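PDB 7D1B: leucine aminopeptidase from Fimbriiglobus ruber, which probably works as a zinc-dependent glutaminyl cyclase of the M28 peptidase family, turning N-terminal glutamine of peptides into pyroglutamate. Local coordinates for residues A[301-305]-A[306-310]; A[150-154]-A[155-159]; A[243-246]-A[247-250]; A[132-135]-A[136-140]. All coordinates share one frame; numbering follows the deposited sequence. Where two conformers were deposited one is given.

Contact 1 (A[301-305]-A[306-310]); sequences IDFDY and KHWHL. With ZN (zinc ion), chain B.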
ATOM      1  N   ILE A 301       4.699  -2.291  -7.775  1.00 12.31           N
ATOM      2  CA  ILE A 301       5.593  -1.145  -7.681  1.00 12.30           C
ATOM      3  C   ILE A 301       6.253  -0.923  -9.032  1.00 11.65           C
ATOM      4  O   ILE A 301       6.578  -1.874  -9.747  1.00 12.07           O
ATOM      5  CB  ILE A 301       6.653  -1.388  -6.572  1.00 12.79           C
ATOM      6  CG1 ILE A 301       7.623  -0.203  -6.420  1.00 13.84           C
ATOM      7  CG2 ILE A 301       7.425  -2.703  -6.798  1.00 14.12           C
ATOM      8  CD1 ILE A 301       8.452  -0.257  -5.141  1.00 15.81           C
ATOM      9  N   ASP A 302       6.510   0.347  -9.356  1.00 11.90           N
ATOM     10  CA  ASP A 302       7.461   0.705 -10.403  1.00 11.86           C
ATOM     11  C   ASP A 302       8.549   1.522  -9.714  1.00 12.73           C
ATOM     12  O   ASP A 302       8.393   2.729  -9.495  1.00 13.52           O
ATOM     13  CB  ASP A 302       6.806   1.498 -11.526  1.00 12.82           C
ATOM     14  CG  ASP A 302       7.793   1.957 -12.576  1.00 12.41           C
ATOM     15  OD1 ASP A 302       9.007   1.633 -12.469  1.00 12.57           O
ATOM     16  OD2 ASP A 302       7.321   2.639 -13.528  1.00 12.34           O
ATOM     17  N   PHE A 303       9.663   0.861  -9.384  1.00 12.78           N
ATOM     18  CA  PHE A 303      10.677   1.538  -8.599  1.00 14.14           C
ATOM     19  C   PHE A 303      11.459   2.546  -9.423  1.00 15.32           C
ATOM     20  O   PHE A 303      12.282   3.264  -8.857  1.00 19.21           O
ATOM     21  CB  PHE A 303      11.588   0.484  -7.945  1.00 14.83           C
ATOM     22  CG  PHE A 303      12.412   0.987  -6.767  1.00 15.26           C
ATOM     23  CD1 PHE A 303      11.964   1.992  -5.900  1.00 16.98           C
ATOM     24  CD2 PHE A 303      13.658   0.431  -6.534  1.00 17.88           C
ATOM     25  CE1 PHE A 303      12.750   2.412  -4.821  1.00 18.36           C
ATOM     26  CE2 PHE A 303      14.442   0.855  -5.460  1.00 20.14           C
ATOM     27  CZ  PHE A 303      13.984   1.838  -4.609  1.00 19.13           C
ATOM     28  N   ASP A 304      11.214   2.626 -10.733  1.00 13.88           N
ATOM     29  CA  ASP A 304      11.817   3.662 -11.559  1.00 14.33           C
ATOM     30  C   ASP A 304      10.981   4.933 -11.646  1.00 14.51           C
ATOM     31  O   ASP A 304      11.326   5.838 -12.414  1.00 15.77           O
ATOM     32  CB  ASP A 304      12.146   3.110 -12.947  1.00 14.54           C
ATOM     33  CG  ASP A 304      13.208   2.039 -12.902  1.00 15.20           C
ATOM     34  OD1 ASP A 304      14.165   2.178 -12.104  1.00 16.73           O
ATOM     35  OD2 ASP A 304      13.075   1.046 -13.648  1.00 15.81           O
ATOM     36  N   TYR A 305       9.922   5.051 -10.847  1.00 14.25           N
ATOM     37  CA  TYR A 305       9.140   6.278 -10.804  1.00 14.11           C
ATOM     38  C   TYR A 305      10.064   7.489 -10.759  1.00 13.77           C
ATOM     39  O   TYR A 305      10.916   7.610  -9.872  1.00 14.55           O
ATOM     40  CB  TYR A 305       8.284   6.259  -9.549  1.00 14.28           C
ATOM     41  CG  TYR A 305       7.488   7.518  -9.296  1.00 13.10           C
ATOM     42  CD1 TYR A 305       6.743   8.124 -10.309  1.00 13.81           C
ATOM     43  CD2 TYR A 305       7.459   8.092  -8.026  1.00 14.08           C
ATOM     44  CE1 TYR A 305       5.981   9.265 -10.053  1.00 13.79           C
ATOM     45  CE2 TYR A 305       6.706   9.222  -7.764  1.00 14.13           C
ATOM     46  CZ  TYR A 305       5.964   9.803  -8.777  1.00 13.37           C
ATOM     47  OH  TYR A 305       5.179  10.912  -8.537  1.00 14.14           O
ATOM     48  N   LYS A 306       9.875   8.404 -11.708  1.00 14.89           N
ATOM     49  CA  LYS A 306      10.862   9.454 -11.906  1.00 16.51           C
ATOM     50  C   LYS A 306      10.817  10.533 -10.837  1.00 16.31           C
ATOM     51  O   LYS A 306      11.788  11.276 -10.704  1.00 19.43           O
ATOM     52  CB  LYS A 306      10.754  10.086 -13.296  1.00 22.46           C
ATOM     53  CG  LYS A 306       9.520  10.882 -13.535  0.56 25.55           C
ATOM     54  CD  LYS A 306       9.505  11.451 -14.948  0.56 28.53           C
ATOM     55  CE  LYS A 306       9.404  10.338 -15.980  0.56 30.33           C
ATOM     56  NZ  LYS A 306       9.132  10.885 -17.342  0.56 31.44           N
ATOM     57  N   HIS A 307       9.724  10.658 -10.086  1.00 14.55           N
ATOM     58  CA  HIS A 307       9.616  11.686  -9.058  1.00 14.68           C
ATOM     59  C   HIS A 307       9.826  11.140  -7.654  1.00 13.85           C
ATOM     60  O   HIS A 307       9.483  11.808  -6.669  1.00 14.53           O
ATOM     61  CB  HIS A 307       8.312  12.461  -9.212  1.00 14.93           C
ATOM     62  CG  HIS A 307       8.193  13.078 -10.555  1.00 14.69           C
ATOM     63  ND1 HIS A 307       8.880  14.223 -10.900  1.00 17.66           N
ATOM     64  CD2 HIS A 307       7.564  12.652 -11.675  1.00 17.01           C
ATOM     65  CE1 HIS A 307       8.631  14.503 -12.165  1.00 18.70           C
ATOM     66  NE2 HIS A 307       7.840  13.566 -12.655  1.00 19.23           N
ATOM     67  N   TRP A 308      10.391   9.940  -7.551  1.00 14.35           N
ATOM     68  CA  TRP A 308      10.616   9.291  -6.263  1.00 14.07           C
ATOM     69  C   TRP A 308      11.445  10.172  -5.332  1.00 14.17           C
ATOM     70  O   TRP A 308      12.573  10.559  -5.662  1.00 15.76           O
ATOM     71  CB  TRP A 308      11.350   7.992  -6.535  1.00 14.59           C
ATOM     72  CG  TRP A 308      11.660   7.186  -5.308  1.00 15.07           C
ATOM     73  CD1 TRP A 308      10.772   6.652  -4.417  1.00 16.54           C
ATOM     74  CD2 TRP A 308      12.965   6.797  -4.862  1.00 16.08           C
ATOM     75  NE1 TRP A 308      11.452   5.948  -3.450  1.00 17.43           N
ATOM     76  CE2 TRP A 308      12.796   6.015  -3.703  1.00 17.99           C
ATOM     77  CE3 TRP A 308      14.262   7.024  -5.342  1.00 18.62           C
ATOM     78  CZ2 TRP A 308      13.879   5.473  -2.998  1.00 19.73           C
ATOM     79  CZ3 TRP A 308      15.335   6.491  -4.642  1.00 20.41           C
ATOM     80  CH2 TRP A 308      15.134   5.718  -3.491  1.00 21.25           C
ATOM     81  N   HIS A 309      10.867  10.489  -4.175  1.00 13.85           N
ATOM     82  CA  HIS A 309      11.536  11.287  -3.146  1.00 14.07           C
ATOM     83  C   HIS A 309      11.998  12.647  -3.667  1.00 14.71           C
ATOM     84  O   HIS A 309      12.989  13.208  -3.176  1.00 15.78           O
ATOM     85  CB  HIS A 309      12.641  10.482  -2.457  1.00 16.09           C
ATOM     86  CG  HIS A 309      12.095   9.309  -1.703  1.00 15.63           C
ATOM     87  ND1 HIS A 309      12.884   8.348  -1.107  1.00 16.94           N
ATOM     88  CD2 HIS A 309      10.808   8.958  -1.438  1.00 16.23           C
ATOM     89  CE1 HIS A 309      12.098   7.436  -0.546  1.00 14.83           C
ATOM     90  NE2 HIS A 309      10.838   7.798  -0.704  1.00 16.88           N
ATOM     91  N   LEU A 310      11.257  13.202  -4.631  1.00 14.56           N
ATOM     92  CA  LEU A 310      11.422  14.572  -5.101  1.00 15.43           C
ATOM     93  C   LEU A 310      10.188  15.383  -4.744  1.00 15.34           C
ATOM     94  O   LEU A 310       9.082  14.845  -4.617  1.00 15.17           O
ATOM     95  CB  LEU A 310      11.647  14.645  -6.621  1.00 16.46           C
ATOM     96  CG  LEU A 310      12.900  13.930  -7.117  1.00 18.19           C
ATOM     97  CD1 LEU A 310      12.993  14.009  -8.648  1.00 19.45           C
ATOM     98  CD2 LEU A 310      14.161  14.525  -6.491  1.00 20.23           C
TER
HETATM   99 ZN    ZN B 801       9.168   6.727  -0.269  1.00 16.73          ZN
HETATM  100  O   HOH W   1       9.590   4.909  -1.246  1.00 14.76           O
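K306 takes the second position of the type I turn Y305–W308, which follows another from D302 to Y305; together they carry the loop after strand 297-300 to the metal. H307 comes next. Its backbone N sits over the centre of the Y305 ring, and its imidazole turns an edge toward the face of that ring in an offset T-shaped pair, planes at 68°. H307 CB reaches 3.6 Å from Y305 OH, whose hydrogen bond goes to D313, while H307 ND1 pairs with S312. W308 closes the turn with a weak bond from its N to Y305 O, 3.3 Å. With CG anti to the backbone N (chi1 -180°), its indole swings back to F303, whose edge meets the six-membered ring in a T-shaped stack, F303 CE1 to W308 CZ2 3.7 Å. H309 lies against the opposite face of the indole and binds zinc through NE2 at 2.0 Å, beside D155 and E188. W308 NE1 is over the centre of the H309 imidazole and donates to the zinc-bound water at 3.1 Å. Held between F303 and H309, the indole would thus probably help hold this zinc-bound water in place.

Contact 2 (A[150-154]-A[155-159]); sequences FASAN and DGTAG. With ZN (zinc ion), chain B.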
ATOM      1  N   PHE A 150       7.029  17.664   1.733  1.00 16.59           N
ATOM      2  CA  PHE A 150       7.075  16.602   0.733  1.00 15.40           C
ATOM      3  C   PHE A 150       5.701  15.925   0.679  1.00 15.10           C
ATOM      4  O   PHE A 150       5.279  15.282   1.653  1.00 15.99           O
ATOM      5  CB  PHE A 150       8.192  15.617   1.084  1.00 15.90           C
ATOM      6  CG  PHE A 150       8.207  14.376   0.231  1.00 14.03           C
ATOM      7  CD1 PHE A 150       8.242  14.449  -1.163  1.00 15.33           C
ATOM      8  CD2 PHE A 150       8.183  13.130   0.824  1.00 14.51           C
ATOM      9  CE1 PHE A 150       8.248  13.282  -1.945  1.00 15.18           C
ATOM     10  CE2 PHE A 150       8.204  11.961   0.049  1.00 15.27           C
ATOM     11  CZ  PHE A 150       8.219  12.043  -1.343  1.00 14.56           C
ATOM     12  N   ALA A 151       5.006  16.062  -0.462  1.00 15.40           N
ATOM     13  CA  ALA A 151       3.628  15.595  -0.580  1.00 15.47           C
ATOM     14  C   ALA A 151       3.525  14.095  -0.789  1.00 13.65           C
ATOM     15  O   ALA A 151       2.486  13.507  -0.467  1.00 14.48           O
ATOM     16  CB  ALA A 151       2.946  16.289  -1.760  1.00 17.91           C
ATOM     17  N   SER A 152       4.542  13.465  -1.366  1.00 13.10           N
ATOM     18  CA  SER A 152       4.568  12.001  -1.449  1.00 13.26           C
ATOM     19  C   SER A 152       3.330  11.429  -2.161  1.00 12.32           C
ATOM     20  O   SER A 152       2.785  10.419  -1.739  1.00 12.59           O
ATOM     21  CB  SER A 152       4.711  11.408  -0.039  1.00 13.68           C
ATOM     22  OG  SER A 152       5.139  10.071  -0.062  1.00 13.45           O
ATOM     23  N   ALA A 153       2.882  12.062  -3.253  1.00 12.53           N
ATOM     24  CA  ALA A 153       1.584  11.691  -3.827  1.00 12.82           C
ATOM     25  C   ALA A 153       1.536  10.236  -4.289  1.00 12.03           C
ATOM     26  O   ALA A 153       0.527   9.555  -4.083  1.00 12.79           O
ATOM     27  CB  ALA A 153       1.239  12.596  -4.999  1.00 14.02           C
ATOM     28  N   ASN A 154       2.587   9.756  -4.948  1.00 11.97           N
ATOM     29  CA  ASN A 154       2.617   8.402  -5.489  1.00 12.09           C
ATOM     30  C   ASN A 154       3.243   7.403  -4.522  1.00 11.93           C
ATOM     31  O   ASN A 154       3.537   6.277  -4.913  1.00 14.43           O
ATOM     32  CB  ASN A 154       3.391   8.404  -6.809  1.00 13.05           C
ATOM     33  CG  ASN A 154       3.159   7.150  -7.649  1.00 11.78           C
ATOM     34  OD1 ASN A 154       2.065   6.563  -7.653  1.00 12.50           O
ATOM     35  ND2 ASN A 154       4.188   6.745  -8.386  1.00 13.01           N
ATOM     36  N   ASP A 155       3.467   7.795  -3.276  1.00 12.74           N
ATOM     37  CA  ASP A 155       4.318   7.038  -2.366  1.00 12.11           C
ATOM     38  C   ASP A 155       3.547   6.931  -1.057  1.00 11.89           C
ATOM     39  O   ASP A 155       3.559   7.845  -0.223  1.00 12.29           O
ATOM     40  CB  ASP A 155       5.635   7.792  -2.273  1.00 13.45           C
ATOM     41  CG  ASP A 155       6.683   7.088  -1.442  1.00 12.75           C
ATOM     42  OD1 ASP A 155       6.380   6.105  -0.733  1.00 13.28           O
ATOM     43  OD2 ASP A 155       7.865   7.559  -1.478  1.00 15.30           O
ATOM     44  N   GLY A 156       2.823   5.827  -0.899  1.00 12.09           N
ATOM     45  CA  GLY A 156       1.874   5.651   0.190  1.00 12.51           C
ATOM     46  C   GLY A 156       0.534   6.297  -0.092  1.00 12.07           C
ATOM     47  O   GLY A 156      -0.500   5.624  -0.081  1.00 12.56           O
ATOM     48  N   THR A 157       0.545   7.599  -0.393  1.00 12.11           N
ATOM     49  CA  THR A 157      -0.696   8.356  -0.511  1.00 11.77           C
ATOM     50  C   THR A 157      -1.608   7.715  -1.544  1.00 11.45           C
ATOM     51  O   THR A 157      -2.808   7.547  -1.307  1.00 12.08           O
ATOM     52  CB  THR A 157      -0.395   9.804  -0.899  1.00 11.87           C
ATOM     53  OG1 THR A 157       0.652  10.310  -0.064  1.00 12.95           O
ATOM     54  CG2 THR A 157      -1.632  10.649  -0.717  1.00 13.95           C
ATOM     55  N   ALA A 158      -1.064   7.381  -2.719  1.00 11.55           N
ATOM     56  CA  ALA A 158      -1.917   6.852  -3.780  1.00 11.97           C
ATOM     57  C   ALA A 158      -2.521   5.509  -3.406  1.00 11.30           C
ATOM     58  O   ALA A 158      -3.633   5.201  -3.848  1.00 11.65           O
ATOM     59  CB  ALA A 158      -1.147   6.752  -5.094  1.00 14.15           C
ATOM     60  N   GLY A 159      -1.819   4.694  -2.611  1.00 11.51           N
ATOM     61  CA  GLY A 159      -2.405   3.447  -2.151  1.00 11.52           C
ATOM     62  C   GLY A 159      -3.576   3.693  -1.220  1.00 11.01           C
ATOM     63  O   GLY A 159      -4.624   3.052  -1.335  1.00 11.73           O
TER
HETATM   64 ZN    ZN B 801       9.168   6.727  -0.269  1.00 16.73          ZN
HETATM   65  O   HOH W   1       9.590   4.909  -1.246  1.00 14.76           O
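S152 and D155 meet where the chain winds into helix 153-167, with D155 N bonded to S152 O at 3.1 Å and a wider pi-type turn at 155-157. That carbonyl oxygen carries a second load: T157 OG1 donates to it at 2.7 Å, and the two donors arrive from opposite faces of the carbonyl plane, each well above it. T157 reaches it because OG1 stands beside its own backbone N (chi1 -47°); the same hydroxyl is also bonded to R67. In the other direction, S152 OG donates to D155 O at 2.7 Å, this time in the carbonyl plane and on a lone pair. The hydroxyl passes 3.2 Å from D155 CB on the way, so S152 clasps D155 from both its carbonyl and its amide ends. A158 CB comes 3.4 Å from A153 O. The amide of N154 is held by A236 N at OD1 and by H237 at ND2. With CG anti to the backbone N (chi1 -176°), the D155 carboxylate extends to the metal, and OD2 binds zinc at 2.0 Å in company with H309 and E188. OD1 takes a hydrogen bond from H130, with D233 close by. Two bonds therefore hold the backbone of the zinc ligand D155, T157 braces S152 O, the acceptor of one of them, and H130 as a second-shell partner would help set the turn of the carboxylate.

Contact 3 (A[243-246]-A[247-250]); sequences AMEG and YSLR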
ATOM      1  N   ALA A 243       6.720  -4.158 -12.780  1.00 13.38           N
ATOM      2  CA  ALA A 243       7.508  -5.340 -13.077  1.00 12.71           C
ATOM      3  C   ALA A 243       7.650  -6.211 -11.833  1.00 13.11           C
ATOM      4  O   ALA A 243       7.125  -5.909 -10.762  1.00 14.65           O
ATOM      5  CB  ALA A 243       8.860  -4.939 -13.689  1.00 13.77           C
ATOM      6  N   MET A 244       8.364  -7.319 -11.985  1.00 12.88           N
ATOM      7  CA  MET A 244       8.433  -8.346 -10.957  1.00 12.81           C
ATOM      8  C   MET A 244       9.735  -8.206 -10.177  1.00 14.21           C
ATOM      9  O   MET A 244      10.825  -8.348 -10.736  1.00 14.84           O
ATOM     10  CB  MET A 244       8.340  -9.712 -11.622  1.00 13.73           C
ATOM     11  CG  MET A 244       7.022  -9.887 -12.349  1.00 13.77           C
ATOM     12  SD  MET A 244       7.020 -11.397 -13.320  1.00 14.33           S
ATOM     13  CE  MET A 244       5.269 -11.548 -13.686  1.00 14.85           C
ATOM     14  N   GLU A 245       9.635  -7.913  -8.888  1.00 17.90           N
ATOM     15  CA  GLU A 245      10.876  -7.839  -8.114  1.00 19.78           C
ATOM     16  C   GLU A 245      11.071  -9.082  -7.278  1.00 17.58           C
ATOM     17  O   GLU A 245      10.148  -9.873  -7.076  1.00 15.11           O
ATOM     18  CB  GLU A 245      11.136  -6.552  -7.320  1.00 19.05           C
ATOM     19  CG  GLU A 245      10.246  -6.288  -6.101  1.00 17.03           C
ATOM     20  CD  GLU A 245      10.584  -7.136  -4.868  1.00 13.90           C
ATOM     21  OE1 GLU A 245       9.641  -7.714  -4.300  1.00 12.80           O
ATOM     22  OE2 GLU A 245      11.774  -7.257  -4.489  1.00 15.18           O
ATOM     23  N   GLY A 246      12.319  -9.267  -6.855  1.00 19.82           N
ATOM     24  CA  GLY A 246      12.754 -10.576  -6.423  1.00 19.91           C
ATOM     25  C   GLY A 246      12.109 -11.063  -5.144  1.00 16.20           C
ATOM     26  O   GLY A 246      11.831 -12.255  -5.011  1.00 17.52           O
ATOM     27  N   TYR A 247      11.917 -10.181  -4.154  1.00 14.35           N
ATOM     28  CA  TYR A 247      11.329 -10.698  -2.921  1.00 14.15           C
ATOM     29  C   TYR A 247       9.909 -11.192  -3.164  1.00 13.48           C
ATOM     30  O   TYR A 247       9.491 -12.208  -2.594  1.00 13.94           O
ATOM     31  CB  TYR A 247      11.371  -9.652  -1.816  1.00 13.96           C
ATOM     32  CG  TYR A 247      12.767  -9.356  -1.347  1.00 15.64           C
ATOM     33  CD1 TYR A 247      13.481 -10.279  -0.598  1.00 20.31           C
ATOM     34  CD2 TYR A 247      13.365  -8.144  -1.640  1.00 16.38           C
ATOM     35  CE1 TYR A 247      14.774  -9.996  -0.148  1.00 22.42           C
ATOM     36  CE2 TYR A 247      14.649  -7.846  -1.198  1.00 19.65           C
ATOM     37  CZ  TYR A 247      15.347  -8.784  -0.467  1.00 22.57           C
ATOM     38  OH  TYR A 247      16.622  -8.498  -0.034  1.00 27.42           O
ATOM     39  N   SER A 248       9.169 -10.492  -4.028  1.00 12.51           N
ATOM     40  CA  SER A 248       7.813 -10.894  -4.397  1.00 12.76           C
ATOM     41  C   SER A 248       7.825 -12.212  -5.150  1.00 11.97           C
ATOM     42  O   SER A 248       7.026 -13.112  -4.867  1.00 12.41           O
ATOM     43  CB  SER A 248       7.213  -9.825  -5.302  1.00 12.79           C
ATOM     44  OG  SER A 248       7.102  -8.583  -4.626  1.00 12.68           O
ATOM     45  N   LEU A 249       8.730 -12.341  -6.126  1.00 12.54           N
ATOM     46  CA  LEU A 249       8.830 -13.585  -6.883  1.00 13.35           C
ATOM     47  C   LEU A 249       9.169 -14.759  -5.976  1.00 13.76           C
ATOM     48  O   LEU A 249       8.584 -15.843  -6.100  1.00 14.04           O
ATOM     49  CB  LEU A 249       9.896 -13.465  -7.972  1.00 13.88           C
ATOM     50  CG  LEU A 249       9.502 -12.641  -9.184  1.00 13.41           C
ATOM     51  CD1 LEU A 249      10.733 -12.303 -10.004  1.00 15.57           C
ATOM     52  CD2 LEU A 249       8.440 -13.344 -10.018  1.00 15.04           C
ATOM     53  N   ARG A 250      10.121 -14.573  -5.063  1.00 14.71           N
ATOM     54  CA  ARG A 250      10.548 -15.688  -4.226  1.00 15.21           C
ATOM     55  C   ARG A 250       9.505 -16.021  -3.174  1.00 15.16           C
ATOM     56  O   ARG A 250       9.302 -17.194  -2.841  1.00 17.58           O
ATOM     57  CB  ARG A 250      11.901 -15.376  -3.592  1.00 17.41           C
ATOM     58  CG  ARG A 250      13.023 -15.368  -4.632  1.00 20.73           C
ATOM     59  CD  ARG A 250      14.401 -15.212  -4.004  1.00 23.51           C
ATOM     60  NE  ARG A 250      14.550 -13.942  -3.291  1.00 24.06           N
ATOM     61  CZ  ARG A 250      14.973 -12.806  -3.849  1.00 25.61           C
ATOM     62  NH1 ARG A 250      15.310 -12.768  -5.139  1.00 26.42           N
ATOM     63  NH2 ARG A 250      15.066 -11.708  -3.113  1.00 27.37           N
TER
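E245 folds its side chain back over the start of helix 246-251 and, as the N-cap residue, receives the amides of Y247 and S248. Two bends make this possible: CG lies between the backbone N and the carbonyl carbon (chi1 70°), and the chain turns again at chi2 (76°). The carboxylate then straddles the first turn. OE2 accepts from Y247 N at 2.9 Å and OE1 from S248 N at 2.8 Å, both donors standing above the carboxylate plane. S248 OG adds a 2.7 Å bond to OE1 on the anti lone pair, so this one oxygen is gripped twice by a single residue. Such a cap satisfies amides that precede the helical bonds L249 N to E245 O and R250 N to G246 O. Further along, R250 bends at chi3 and lays a face of its guanidinium over G246 O, with the oxygen 3.4 Å above its centre; its NH2 lies over the rim of the Y247 ring and forms a salt bridge with D282. Ahead of the cap, M244 crosses L249 at about a right angle, M244 CB to L249 CD1 3.9 Å. V283 N and H287 give E245 further partners, and S248 OG also meets D299 N. The turn thus joins strand 242-244, whose M244 packs on V256 and W260 of helix 253-266, to helix 287-292, where Y247 touches H287 and I288, and to strand 297-300.

Contact 4 (A[132-135]-A[136-140]); sequences DTRP and AAHQE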
ATOM      1  N   ASP A 132       2.350   6.876   6.201  1.00 11.94           N
ATOM      2  CA  ASP A 132       3.199   7.971   6.650  1.00 12.18           C
ATOM      3  C   ASP A 132       3.905   8.575   5.445  1.00 12.19           C
ATOM      4  O   ASP A 132       4.113   7.912   4.432  1.00 14.81           O
ATOM      5  CB  ASP A 132       4.213   7.483   7.685  1.00 12.84           C
ATOM      6  CG  ASP A 132       5.224   6.507   7.098  1.00 12.31           C
ATOM      7  OD1 ASP A 132       4.814   5.506   6.447  1.00 12.83           O
ATOM      8  OD2 ASP A 132       6.440   6.715   7.314  1.00 12.85           O
ATOM      9  N   THR A 133       4.277   9.842   5.541  1.00 12.28           N
ATOM     10  CA  THR A 133       5.057  10.462   4.479  1.00 12.85           C
ATOM     11  C   THR A 133       6.469  10.725   4.974  1.00 12.09           C
ATOM     12  O   THR A 133       6.686  11.081   6.141  1.00 12.91           O
ATOM     13  CB  THR A 133       4.401  11.724   3.904  1.00 13.66           C
ATOM     14  OG1 THR A 133       4.244  12.727   4.922  1.00 13.98           O
ATOM     15  CG2 THR A 133       3.036  11.396   3.291  1.00 14.85           C
ATOM     16  N   ARG A 134       7.430  10.554   4.084  1.00 12.97           N
ATOM     17  CA  ARG A 134       8.827  10.735   4.443  1.00 13.35           C
ATOM     18  C   ARG A 134       9.062  12.181   4.880  1.00 13.46           C
ATOM     19  O   ARG A 134       8.505  13.107   4.285  1.00 14.01           O
ATOM     20  CB  ARG A 134       9.686  10.438   3.222  1.00 13.94           C
ATOM     21  CG  ARG A 134      11.138  10.180   3.535  1.00 14.17           C
ATOM     22  CD  ARG A 134      11.904   9.865   2.250  1.00 14.90           C
ATOM     23  NE  ARG A 134      13.315   9.666   2.519  1.00 15.05           N
ATOM     24  CZ  ARG A 134      13.920   8.495   2.694  1.00 14.49           C
ATOM     25  NH1 ARG A 134      15.220   8.476   2.983  1.00 15.96           N
ATOM     26  NH2 ARG A 134      13.242   7.355   2.619  1.00 15.71           N
ATOM     27  N   PRO A 135       9.889  12.418   5.901  1.00 13.55           N
ATOM     28  CA  PRO A 135      10.042  13.798   6.388  1.00 14.68           C
ATOM     29  C   PRO A 135      10.607  14.754   5.358  1.00 14.99           C
ATOM     30  O   PRO A 135      10.307  15.951   5.427  1.00 17.78           O
ATOM     31  CB  PRO A 135      10.949  13.647   7.618  1.00 15.06           C
ATOM     32  CG  PRO A 135      10.601  12.256   8.131  1.00 15.53           C
ATOM     33  CD  PRO A 135      10.440  11.438   6.857  1.00 13.97           C
ATOM     34  N   ALA A 136      11.411  14.273   4.415  1.00 14.54           N
ATOM     35  CA  ALA A 136      12.027  15.149   3.432  1.00 15.32           C
ATOM     36  C   ALA A 136      12.139  14.416   2.108  1.00 14.87           C
ATOM     37  O   ALA A 136      12.223  13.181   2.066  1.00 15.33           O
ATOM     38  CB  ALA A 136      13.427  15.610   3.872  1.00 18.41           C
ATOM     39  N   ALA A 137      12.169  15.202   1.030  1.00 15.38           N
ATOM     40  CA  ALA A 137      12.371  14.686  -0.326  1.00 15.91           C
ATOM     41  C   ALA A 137      13.874  14.478  -0.515  1.00 15.93           C
ATOM     42  O   ALA A 137      14.581  15.282  -1.125  1.00 16.57           O
ATOM     43  CB  ALA A 137      11.804  15.664  -1.346  1.00 16.89           C
ATOM     44  N   HIS A 138      14.373  13.370   0.034  1.00 15.99           N
ATOM     45  CA  HIS A 138      15.818  13.185   0.152  1.00 16.84           C
ATOM     46  C   HIS A 138      16.531  12.936  -1.173  1.00 18.14           C
ATOM     47  O   HIS A 138      17.770  12.941  -1.183  1.00 19.84           O
ATOM     48  CB  HIS A 138      16.152  12.054   1.119  1.00 17.47           C
ATOM     49  CG  HIS A 138      15.979  12.417   2.556  1.00 16.03           C
ATOM     50  ND1 HIS A 138      15.163  11.699   3.403  1.00 16.81           N
ATOM     51  CD2 HIS A 138      16.537  13.400   3.301  1.00 17.78           C
ATOM     52  CE1 HIS A 138      15.235  12.222   4.617  1.00 17.13           C
ATOM     53  NE2 HIS A 138      16.052  13.262   4.580  1.00 17.82           N
ATOM     54  N   GLN A 139      15.812  12.712  -2.283  1.00 17.52           N
ATOM     55  CA  GLN A 139      16.500  12.630  -3.568  1.00 17.80           C
ATOM     56  C   GLN A 139      16.792  13.998  -4.167  1.00 19.64           C
ATOM     57  O   GLN A 139      17.526  14.077  -5.160  1.00 21.70           O
ATOM     58  CB  GLN A 139      15.745  11.743  -4.561  1.00 19.26           C
ATOM     59  CG  GLN A 139      15.812  10.275  -4.194  1.00 20.64           C
ATOM     60  CD  GLN A 139      17.199   9.696  -4.327  1.00 25.32           C
ATOM     61  OE1 GLN A 139      17.830   9.821  -5.367  1.00 28.36           O
ATOM     62  NE2 GLN A 139      17.682   9.054  -3.268  1.00 26.53           N
ATOM     63  N   GLU A 140      16.266  15.073  -3.578  1.00 19.53           N
ATOM     64  CA  GLU A 140      16.643  16.408  -4.024  1.00 20.63           C
ATOM     65  C   GLU A 140      18.126  16.626  -3.747  1.00 22.89           C
ATOM     66  O   GLU A 140      18.602  16.372  -2.635  1.00 22.50           O
ATOM     67  CB  GLU A 140      15.822  17.451  -3.263  1.00 20.71           C
ATOM     68  CG  GLU A 140      14.330  17.438  -3.565  1.00 19.94           C
ATOM     69  CD  GLU A 140      13.967  18.037  -4.911  1.00 21.26           C
ATOM     70  OE1 GLU A 140      14.827  18.676  -5.549  1.00 25.14           O
ATOM     71  OE2 GLU A 140      12.803  17.858  -5.324  1.00 20.01           O
TER
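R134 and H138 face each other across a loop bend that contains an inverse gamma turn centred on A137 and runs on into a type I turn from A137 to E140. Their flat groups stand almost perpendicular, planes 88° apart, and they join edge to edge: the guanidinium comes side-on and offers two nitrogens to the single atom ND1. NE makes the shorter, straighter bond, 2.9 Å with an N-H...N angle of 155°, and it lies nearly in the imidazole plane. NH1 adds a longer, more bent one at 3.3 Å, reaching ND1 from well out of that plane. The arginine gets there by stretching out, with CG anti to the backbone N (chi1 -163°) and the chain extended as far as NE. On the way it runs alongside A136 O, which is 3.3 Å from R134 CD and lies near the guanidinium plane at its edge. The remaining nitrogen, NH2, forms a salt bridge with E188 OE1 and a hydrogen bond with Y204. Since E188 binds zinc through its other oxygen, R134 is a second-shell residue, and H138 probably helps fix the rotation of its guanidinium beside the metal site. W146 meets the H138 ring edge-to-face, while the methyl CB of A136 sits 3.6 Å above one face of that imidazole, offset toward the rim.

Along the chain the order is contact 4, contact 2, contact 3, contact 1, all within the M28 family region. Contacts 1, 2 and 4 cluster, their centres 10 to 12 Å apart. Contacts 1 and 2 supply zinc ligands and share the metal-bound water; contact 4, in the loop after strand 123-130, backs the third ligand, E188. F150 packs on R134 and L310, and H309 O probably bonds to Q139 N. Contact 3 is centred farther off, about 17, 22 and 25 Å from contacts 1, 2 and 4, though its nearest atoms come within about 4 Å of contact 1 without touching. The metal site is thus assembled from loops and a helix start, with contact 3 packing to one side.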